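Local structure of tryptophan--tRNA ligase (Mycoplasma pneumoniae, 2YY5) at residues G103-M108 and T134-M139; V153-K158 and T190-D195; D166-I171 and L179-F184. The protein probably catalyses the ATP-dependent joining of tryptophan to its cognate tRNA, as a homodimeric class I aminoacyl-tRNA synthetase. The protein carries 1 engineered substitution. All coordinates share one frame; numbering follows the deposited sequence.

Contact 1 of 3, residues G103-M108 and T134-M139. With WSA (5'-O-[(L-tryptophylamino)sulfonyl]adenosine), chain J; SO4 (sulfate ion), chain I.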
# COMPACT_ATOMS: atom_id res chain seq x y z
N GLY B 103 -12.46 1.81 10.62
CA GLY B 103 -12.83 2.35 11.91
C GLY B 103 -11.65 2.79 12.76
O GLY B 103 -11.58 3.95 13.15
N GLU B 104 -10.72 1.88 13.04
CA GLU B 104 -9.57 2.24 13.86
C GLU B 104 -8.70 3.31 13.22
O GLU B 104 -8.08 4.11 13.93
CB GLU B 104 -8.73 0.99 14.19
CG GLU B 104 -8.21 0.22 12.99
CD GLU B 104 -7.52 -1.09 13.40
OE1 GLU B 104 -7.20 -1.90 12.51
OE2 GLU B 104 -7.30 -1.29 14.62
N LEU B 105 -8.65 3.33 11.89
CA LEU B 105 -7.84 4.32 11.20
C LEU B 105 -8.51 5.69 11.21
O LEU B 105 -7.83 6.72 11.24
CB LEU B 105 -7.55 3.87 9.77
CG LEU B 105 -6.63 2.64 9.64
CD1 LEU B 105 -6.61 2.14 8.21
CD2 LEU B 105 -5.21 3.00 10.12
N GLN B 106 -9.84 5.70 11.21
CA GLN B 106 -10.60 6.95 11.20
C GLN B 106 -10.64 7.68 12.54
O GLN B 106 -10.85 8.89 12.59
CB GLN B 106 -12.01 6.69 10.71
CG GLN B 106 -12.06 6.36 9.24
CD GLN B 106 -13.45 6.02 8.77
OE1 GLN B 106 -13.73 6.08 7.57
NE2 GLN B 106 -14.33 5.64 9.69
N ARG B 107 -10.46 6.94 13.63
CA ARG B 107 -10.46 7.54 14.96
C ARG B 107 -9.10 8.13 15.32
O ARG B 107 -8.97 8.81 16.34
CB ARG B 107 -10.88 6.52 16.03
CG ARG B 107 -12.37 6.24 16.13
CD ARG B 107 -12.82 5.30 15.03
NE ARG B 107 -14.23 4.90 15.13
CZ ARG B 107 -15.26 5.62 14.69
NH1 ARG B 107 -16.49 5.16 14.83
NH2 ARG B 107 -15.06 6.80 14.12
N MET B 108 -8.08 7.88 14.49
CA MET B 108 -6.75 8.41 14.76
C MET B 108 -6.84 9.93 14.85
O MET B 108 -7.38 10.59 13.97
CB MET B 108 -5.77 8.01 13.65
CG MET B 108 -5.45 6.53 13.56
SD MET B 108 -4.35 5.92 14.87
CE MET B 108 -5.54 5.15 15.98
N THR B 134 -4.41 5.95 5.50
CA THR B 134 -3.64 4.73 5.62
C THR B 134 -2.21 4.75 6.13
O THR B 134 -1.72 3.71 6.57
CB THR B 134 -3.60 3.98 4.27
OG1 THR B 134 -2.89 4.76 3.31
CG2 THR B 134 -5.02 3.71 3.77
N TYR B 135 -1.54 5.89 6.09
CA TYR B 135 -0.15 5.90 6.53
C TYR B 135 0.13 5.30 7.92
O TYR B 135 1.22 4.77 8.16
CB TYR B 135 0.48 7.30 6.40
CG TYR B 135 0.12 8.32 7.45
CD1 TYR B 135 -0.99 9.14 7.31
CD2 TYR B 135 0.93 8.49 8.58
CE1 TYR B 135 -1.30 10.12 8.27
CE2 TYR B 135 0.64 9.45 9.54
CZ TYR B 135 -0.48 10.26 9.37
OH TYR B 135 -0.77 11.21 10.33
N PRO B 136 -0.84 5.37 8.85
CA PRO B 136 -0.47 4.77 10.13
C PRO B 136 -0.28 3.24 10.08
O PRO B 136 0.24 2.65 11.02
CB PRO B 136 -1.60 5.22 11.08
CG PRO B 136 -2.69 5.72 10.18
CD PRO B 136 -1.97 6.30 9.00
N ALA B 137 -0.70 2.62 8.99
CA ALA B 137 -0.53 1.18 8.82
C ALA B 137 0.86 0.96 8.21
O ALA B 137 1.51 -0.06 8.44
CB ALA B 137 -1.62 0.61 7.91
N LEU B 138 1.29 1.94 7.41
CA LEU B 138 2.61 1.89 6.78
C LEU B 138 3.61 1.96 7.93
O LEU B 138 4.61 1.24 7.95
CB LEU B 138 2.83 3.10 5.88
CG LEU B 138 3.60 2.90 4.57
CD1 LEU B 138 4.28 4.21 4.21
CD2 LEU B 138 4.63 1.78 4.70
N MET B 139 3.32 2.83 8.89
CA MET B 139 4.19 3.00 10.04
C MET B 139 4.34 1.70 10.80
O MET B 139 5.45 1.27 11.10
CB MET B 139 3.65 4.09 10.99
CG MET B 139 4.68 4.52 12.02
SD MET B 139 4.29 6.06 12.86
CE MET B 139 5.22 5.84 14.32
CD2 WSA J . 8.07 6.81 11.90
CE3 WSA J . 8.67 7.10 13.11
CZ3 WSA J . 9.07 6.07 13.95
CH2 WSA J . 8.86 4.74 13.56
CZ2 WSA J . 8.26 4.46 12.35
CE2 WSA J . 7.86 5.50 11.51
N11 WSA J . 7.29 5.52 10.31
CD1 WSA J . 7.13 6.78 9.92
CG WSA J . 7.59 7.60 10.85
CB WSA J . 7.61 9.13 10.78
CA WSA J . 6.76 9.75 11.89
NH3 WSA J . 5.37 9.28 11.80
C WSA J . 6.79 11.28 11.73
O WSA J . 6.11 11.82 10.86
NS WSA J . 7.58 11.96 12.55
S WSA J . 7.91 13.43 11.93
O1S WSA J . 8.61 13.28 10.61
O2S WSA J . 6.64 14.20 11.71
O5' WSA J . 8.76 14.08 12.88
C5' WSA J . 9.94 13.40 13.32
C4' WSA J . 10.02 13.18 14.83
O4' WSA J . 9.91 14.44 15.52
C3' WSA J . 8.91 12.28 15.39
O3' WSA J . 9.44 11.43 16.41
C2' WSA J . 7.96 13.31 16.01
O2' WSA J . 7.21 12.69 17.06
C1' WSA J . 9.00 14.25 16.61
N9 WSA J . 8.37 15.54 16.96
C8 WSA J . 7.65 16.29 16.13
N7 WSA J . 7.28 17.41 16.74
C5 WSA J . 7.78 17.38 17.98
C4 WSA J . 8.47 16.19 18.12
N3 WSA J . 9.07 15.91 19.29
C2 WSA J . 9.01 16.77 20.29
N1 WSA J . 8.37 17.92 20.19
C6 WSA J . 7.74 18.26 19.05
N6 WSA J . 7.11 19.42 18.94
S SO4 I . 2.41 12.04 11.72
O1 SO4 I . 1.04 11.70 12.14
O2 SO4 I . 3.36 11.26 12.52
O3 SO4 I . 2.57 11.70 10.29
O4 SO4 I . 2.63 13.48 11.92
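Leu105 reaches from helix 102-106 to the ring of Pro136 on helix 131-144, and the two side chains cross at a slant. One branch does the touching: Leu105 CD2 lies 3.7 Å from Pro136 CG. With CG anti to the carbonyl carbon (chi1 -68°), Leu105 carries its branches across to the neighbouring helix. Met108 adds a looser touch on the same ring carbon, its CG 4.4 Å from Pro136 CG. All three residues are buried and their meeting is wholly apolar, a setting that suits a branched aliphatic chain, a flexible thioether and a compact ring.

Proline suits this place for a second reason. It has no N-H to offer the preceding turn, and helix 131-144 kinks here, with Ala137 N bonding back to Thr134 O. Pro136 CD also sits 3.3 Å above the plane of the Tyr135 ring, covering one face near its rim. Tyr135 OH donates a 2.6 Å hydrogen bond to sulfate O1, an oxygen that lies in the plane of the ring at its edge; the sulfate probably comes from the crystallisation liquor.

One turn on, Met139 faces the bound tryptophanyl-adenylate analogue. Its CG is anti to the backbone N (chi1 -167°) and the chain runs on extended, so that CG lies 3.3 Å from the indole N11 and CE 3.9 Å from CD2 of the same ring system. Thr134 and Leu138, by contrast, pack on Met97 and Tyr94 of the second subunit. The proline-kinked helix thus stands between the dimer interface and the tryptophan pocket of a class I synthetase.

Contact 2 of 3, residues V153-K158 and T190-D195. With WSA (5'-O-[(L-tryptophylamino)sulfonyl]adenosine), chain J; SO4 (sulfate ion), chain I.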
# COMPACT_ATOMS: atom_id res chain seq x y z
N VAL B 153 10.44 8.06 19.71
CA VAL B 153 9.66 9.08 19.02
C VAL B 153 9.12 10.15 19.95
O VAL B 153 9.23 10.05 21.17
CB VAL B 153 8.45 8.45 18.31
CG1 VAL B 153 8.87 7.69 17.09
CG2 VAL B 153 7.74 7.52 19.28
N GLY B 154 8.51 11.17 19.34
CA GLY B 154 7.93 12.25 20.11
C GLY B 154 6.58 11.83 20.65
O GLY B 154 6.00 10.83 20.20
N ASN B 155 6.07 12.59 21.61
CA ASN B 155 4.79 12.31 22.23
C ASN B 155 3.68 12.09 21.20
O ASN B 155 2.93 11.13 21.30
CB ASN B 155 4.39 13.45 23.15
CG ASN B 155 3.11 13.17 23.89
OD1 ASN B 155 3.06 12.31 24.77
ND2 ASN B 155 2.05 13.88 23.53
N ASP B 156 3.60 12.99 20.23
CA ASP B 156 2.59 12.95 19.18
C ASP B 156 2.48 11.62 18.44
O ASP B 156 1.50 11.38 17.74
CB ASP B 156 2.87 14.06 18.17
CG ASP B 156 4.24 13.94 17.57
OD1 ASP B 156 5.23 14.01 18.34
OD2 ASP B 156 4.34 13.76 16.33
N GLN B 157 3.49 10.77 18.59
CA GLN B 157 3.49 9.48 17.91
C GLN B 157 2.98 8.31 18.75
O GLN B 157 3.12 7.16 18.34
CB GLN B 157 4.91 9.17 17.42
CG GLN B 157 5.34 10.07 16.29
CD GLN B 157 4.37 10.00 15.13
OE1 GLN B 157 4.36 9.03 14.37
NE2 GLN B 157 3.53 11.02 15.00
N LYS B 158 2.38 8.61 19.90
CA LYS B 158 1.87 7.56 20.79
C LYS B 158 0.75 6.69 20.23
O LYS B 158 0.81 5.47 20.34
CB LYS B 158 1.42 8.16 22.13
CG LYS B 158 0.75 7.13 23.05
CD LYS B 158 0.39 7.69 24.41
CE LYS B 158 1.59 7.75 25.33
NZ LYS B 158 2.73 8.46 24.68
N THR B 190 11.99 16.37 26.78
CA THR B 190 11.72 16.99 25.48
C THR B 190 10.79 16.25 24.50
O THR B 190 10.86 16.48 23.29
CB THR B 190 13.06 17.25 24.74
OG1 THR B 190 13.63 16.00 24.33
CG2 THR B 190 14.06 17.96 25.64
N ASN B 191 9.91 15.40 25.01
CA ASN B 191 9.04 14.64 24.12
C ASN B 191 8.02 15.49 23.37
O ASN B 191 7.35 15.01 22.45
CB ASN B 191 8.32 13.55 24.91
CG ASN B 191 7.38 14.12 25.94
OD1 ASN B 191 6.27 14.56 25.61
ND2 ASN B 191 7.81 14.13 27.20
N ARG B 192 7.90 16.76 23.74
CA ARG B 192 6.92 17.61 23.07
C ARG B 192 7.23 19.09 23.20
O ARG B 192 6.71 19.76 24.08
CB ARG B 192 5.53 17.30 23.65
CG ARG B 192 4.38 18.00 22.96
CD ARG B 192 3.11 17.94 23.81
NE ARG B 192 2.02 18.70 23.21
CZ ARG B 192 1.03 19.26 23.91
NH1 ARG B 192 0.07 19.94 23.29
NH2 ARG B 192 1.01 19.16 25.24
N ILE B 193 8.09 19.61 22.33
CA ILE B 193 8.43 21.03 22.37
C ILE B 193 7.22 21.84 21.87
O ILE B 193 6.60 21.49 20.86
CB ILE B 193 9.67 21.36 21.49
CG1 ILE B 193 10.93 20.83 22.17
CG2 ILE B 193 9.79 22.86 21.27
CD1 ILE B 193 11.06 19.34 22.12
N MET B 194 6.90 22.91 22.59
CA MET B 194 5.75 23.74 22.24
C MET B 194 6.06 24.90 21.28
O MET B 194 7.20 25.33 21.14
CB MET B 194 5.10 24.28 23.51
CG MET B 194 4.78 23.22 24.56
SD MET B 194 3.76 21.85 23.95
CE MET B 194 3.99 20.67 25.33
N ASP B 195 5.01 25.38 20.62
CA ASP B 195 5.10 26.48 19.68
C ASP B 195 5.45 27.76 20.46
O ASP B 195 4.84 28.03 21.49
CB ASP B 195 3.75 26.62 18.97
CG ASP B 195 3.74 27.70 17.92
OD1 ASP B 195 3.72 28.89 18.31
OD2 ASP B 195 3.75 27.37 16.72
CD2 WSA J . 8.07 6.81 11.90
CE3 WSA J . 8.67 7.10 13.11
CZ3 WSA J . 9.07 6.07 13.95
CH2 WSA J . 8.86 4.74 13.56
CZ2 WSA J . 8.26 4.46 12.35
CE2 WSA J . 7.86 5.50 11.51
N11 WSA J . 7.29 5.52 10.31
CD1 WSA J . 7.13 6.78 9.92
CG WSA J . 7.59 7.60 10.85
CB WSA J . 7.61 9.13 10.78
CA WSA J . 6.76 9.75 11.89
NH3 WSA J . 5.37 9.28 11.80
C WSA J . 6.79 11.28 11.73
O WSA J . 6.11 11.82 10.86
NS WSA J . 7.58 11.96 12.55
S WSA J . 7.91 13.43 11.93
O1S WSA J . 8.61 13.28 10.61
O2S WSA J . 6.64 14.20 11.71
O5' WSA J . 8.76 14.08 12.88
C5' WSA J . 9.94 13.40 13.32
C4' WSA J . 10.02 13.18 14.83
O4' WSA J . 9.91 14.44 15.52
C3' WSA J . 8.91 12.28 15.39
O3' WSA J . 9.44 11.43 16.41
C2' WSA J . 7.96 13.31 16.01
O2' WSA J . 7.21 12.69 17.06
C1' WSA J . 9.00 14.25 16.61
N9 WSA J . 8.37 15.54 16.96
C8 WSA J . 7.65 16.29 16.13
N7 WSA J . 7.28 17.41 16.74
C5 WSA J . 7.78 17.38 17.98
C4 WSA J . 8.47 16.19 18.12
N3 WSA J . 9.07 15.91 19.29
C2 WSA J . 9.01 16.77 20.29
N1 WSA J . 8.37 17.92 20.19
C6 WSA J . 7.74 18.26 19.05
N6 WSA J . 7.11 19.42 18.94
S SO4 I . 2.41 12.04 11.72
O1 SO4 I . 1.04 11.70 12.14
O2 SO4 I . 3.36 11.26 12.52
O3 SO4 I . 2.57 11.70 10.29
O4 SO4 I . 2.63 13.48 11.92
O HOH W 1 5.46 15.85 20.32
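Gly154 and Asn191 bring two loops to 4.8 Å between their CA atoms, and the tie is a backbone bond: Asn155 N donates to Asn191 O over 2.9 Å, nearly straight at 173°. A water donates to both Asn191 O and Asp156 OD1, so this carbonyl oxygen accepts two bonds and is linked to the carboxylate.

The side chains of Asn155 and Asn191 lie alongside each other, pointing the same way with their amide planes 51° apart. They do not pair: the approach is Asn155 CB to Asn191 OD1 at 3.3 Å, while Asn155 OD1 is bonded to Gln186 and Asn191 ND2 to the carbonyl of Asn187. Asparagine's short amide suits such nearby loop groups.

Together the loops hold the adenosine. Gly154, with no side chain, lets the ribose approach closely, and its N donates to O3' over 3.1 Å. Asp156 OD1 accepts from the ribose O2' at 2.7 Å, its CG set between the backbone N and the carbonyl carbon (chi1 58°). Gln157 NE2 donates to Asp156 OD2 over 3.2 Å from above the carboxylate plane, which helps fix that group, and Gln157 OE1 accepts from the tryptophanyl amino group. Ile193 reads the adenine edge with its backbone, N donating to N1 and O accepting from N6 at 2.9 Å. Gly154 to Gln157 form the GXDQ signature of tryptophanyl-tRNA synthetases.

Residues 153-158 join strand 150-152 to helix 158-175, with Val153 packed on Phe184 of strand 183-185; residues 190-195 follow that strand, and Ile193 rests against helix 246-259.

Contact 3 of 3, residues D166-I171 and L179-F184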
# COMPACT_ATOMS: atom_id res chain seq x y z
N ASP B 166 -1.45 -3.13 18.43
CA ASP B 166 -2.73 -3.82 18.26
C ASP B 166 -2.68 -4.70 17.01
O ASP B 166 -3.19 -5.83 17.02
CB ASP B 166 -3.89 -2.82 18.13
CG ASP B 166 -4.07 -1.97 19.38
OD1 ASP B 166 -3.61 -2.40 20.46
OD2 ASP B 166 -4.68 -0.88 19.27
N LEU B 167 -2.05 -4.19 15.95
CA LEU B 167 -1.92 -4.93 14.70
C LEU B 167 -0.97 -6.11 14.87
O LEU B 167 -1.20 -7.19 14.32
CB LEU B 167 -1.41 -4.02 13.57
CG LEU B 167 -2.31 -2.88 13.09
CD1 LEU B 167 -1.64 -2.13 11.93
CD2 LEU B 167 -3.66 -3.44 12.65
N ALA B 168 0.09 -5.91 15.64
CA ALA B 168 1.07 -6.96 15.89
C ALA B 168 0.38 -8.11 16.62
O ALA B 168 0.56 -9.29 16.29
CB ALA B 168 2.22 -6.41 16.71
N GLN B 169 -0.43 -7.77 17.62
CA GLN B 169 -1.16 -8.77 18.39
C GLN B 169 -2.23 -9.42 17.52
O GLN B 169 -2.46 -10.63 17.60
CB GLN B 169 -1.78 -8.13 19.63
CG GLN B 169 -0.79 -7.87 20.76
CD GLN B 169 -1.46 -7.23 21.96
OE1 GLN B 169 -1.83 -6.06 21.93
NE2 GLN B 169 -1.64 -8.01 23.02
N ARG B 170 -2.90 -8.61 16.70
CA ARG B 170 -3.92 -9.11 15.78
C ARG B 170 -3.25 -10.16 14.87
O ARG B 170 -3.74 -11.28 14.75
CB ARG B 170 -4.45 -7.92 14.96
CG ARG B 170 -5.46 -8.20 13.84
CD ARG B 170 -6.89 -7.86 14.24
NE ARG B 170 -7.07 -6.58 14.94
CZ ARG B 170 -7.00 -5.38 14.38
NH1 ARG B 170 -6.75 -5.24 13.09
NH2 ARG B 170 -7.20 -4.30 15.12
N ILE B 171 -2.12 -9.80 14.25
CA ILE B 171 -1.35 -10.69 13.36
C ILE B 171 -0.89 -11.96 14.09
O ILE B 171 -0.97 -13.08 13.57
CB ILE B 171 -0.08 -9.97 12.80
CG1 ILE B 171 -0.47 -8.73 11.98
CG2 ILE B 171 0.74 -10.94 11.96
CD1 ILE B 171 -1.29 -9.02 10.76
N LEU B 179 6.12 -12.84 17.12
CA LEU B 179 6.46 -11.43 17.03
C LEU B 179 6.91 -10.87 18.36
O LEU B 179 6.81 -11.52 19.40
CB LEU B 179 5.27 -10.61 16.52
CG LEU B 179 5.17 -10.34 15.02
CD1 LEU B 179 5.13 -11.66 14.26
CD2 LEU B 179 3.92 -9.52 14.72
N ARG B 180 7.43 -9.66 18.30
CA ARG B 180 7.89 -8.95 19.48
C ARG B 180 7.16 -7.62 19.41
O ARG B 180 7.24 -6.91 18.41
CB ARG B 180 9.40 -8.76 19.40
CG ARG B 180 9.93 -7.58 20.18
CD ARG B 180 11.38 -7.27 19.83
NE ARG B 180 12.33 -8.07 20.60
CZ ARG B 180 12.74 -9.29 20.29
NH1 ARG B 180 13.61 -9.91 21.08
NH2 ARG B 180 12.32 -9.89 19.18
N LEU B 181 6.42 -7.28 20.46
CA LEU B 181 5.69 -6.03 20.48
C LEU B 181 6.65 -4.85 20.67
O LEU B 181 7.38 -4.79 21.65
CB LEU B 181 4.64 -6.05 21.58
CG LEU B 181 3.65 -7.21 21.48
CD1 LEU B 181 2.65 -7.10 22.61
CD2 LEU B 181 2.95 -7.21 20.11
N PRO B 182 6.65 -3.90 19.73
CA PRO B 182 7.55 -2.75 19.87
C PRO B 182 7.11 -1.86 21.02
O PRO B 182 5.92 -1.65 21.23
CB PRO B 182 7.41 -2.05 18.52
CG PRO B 182 5.96 -2.30 18.18
CD PRO B 182 5.80 -3.78 18.54
N GLN B 183 8.07 -1.34 21.77
CA GLN B 183 7.76 -0.45 22.88
C GLN B 183 7.93 1.03 22.55
O GLN B 183 8.96 1.45 22.02
CB GLN B 183 8.64 -0.78 24.09
CG GLN B 183 8.55 0.28 25.17
CD GLN B 183 9.28 -0.11 26.44
OE1 GLN B 183 10.47 -0.44 26.42
NE2 GLN B 183 8.56 -0.06 27.56
N PHE B 184 6.91 1.83 22.87
CA PHE B 184 6.95 3.27 22.64
C PHE B 184 7.93 3.91 23.63
O PHE B 184 7.86 3.64 24.84
CB PHE B 184 5.56 3.87 22.83
CG PHE B 184 5.55 5.37 22.94
CD1 PHE B 184 5.55 6.18 21.80
CD2 PHE B 184 5.57 5.99 24.18
CE1 PHE B 184 5.56 7.57 21.89
CE2 PHE B 184 5.58 7.39 24.29
CZ PHE B 184 5.58 8.18 23.14
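Leu181 meets Ala168 and Gln169 with the two branches at its end rather than with its stem. Its CA–CB bond points neither at helix 158-175 nor away from it, and CB and CG serve mainly as the shaft. The torsions then turn the tip inward: CG stands anti to the carbonyl carbon (chi1 -56°), and the fork opens onto the helix. CD2 comes closest, 3.6 Å from Ala168 CB, and is also 3.9 Å from Gln169 CG. CD1 lies over the same glutamine, 4.0 Å from its CG. The two side chains cross at about a right angle, and both methyls rest against the CG methylene of Gln169, whose polar amide belongs to an exposed position.

Ala168 and Leu181 belong to a beta-alpha-beta crossover in which strand 150-152 leads into helix 158-175 and the chain returns as the parallel strand 183-185. Residues 179-182 are the approach to that second strand, and here they pass alongside the helix. Alanine fits at the crossing because its lone methyl lets the backbones come close, 6.6 Å between Ala168 CA and Leu181 CA.

Leu179 comes at the same alanine with CD2, 4.1 Å from Ala168 CB and 3.7 Å from Ala168 O. The same CD2 is 4.4 Å from Ile171 CG2, nearly one helical turn further on. Ile171, buried, passes on to Met96 of helix 87-98 and to Leu177, while Pro182 packs against Ile143 and Leu144 of helix 131-144.

How the contacts relate
Contact 1 closes before the other two begin, whereas contact 3 is nested within the loop that contact 2 closes. Between centres, contacts 1 and 2 are about 19 Å apart. Contacts 2 and 3 share the beta-alpha-beta unit of strand 150-152, helix 158-175 and strand 183-185; Phe184 of contact 3 touches Lys158, the first residue of that helix. A salt bridge from Glu104 OE2 to Arg170 NH2, 3.0 Å long, ties contact 1 to contact 3. Contacts 1 and 2 line two ends of one site, contact 1 mainly at the indole, contact 2 at the adenosine and amino group, while contact 3 packs the helix about 13 Å from the ligand at the Ala168 side chain.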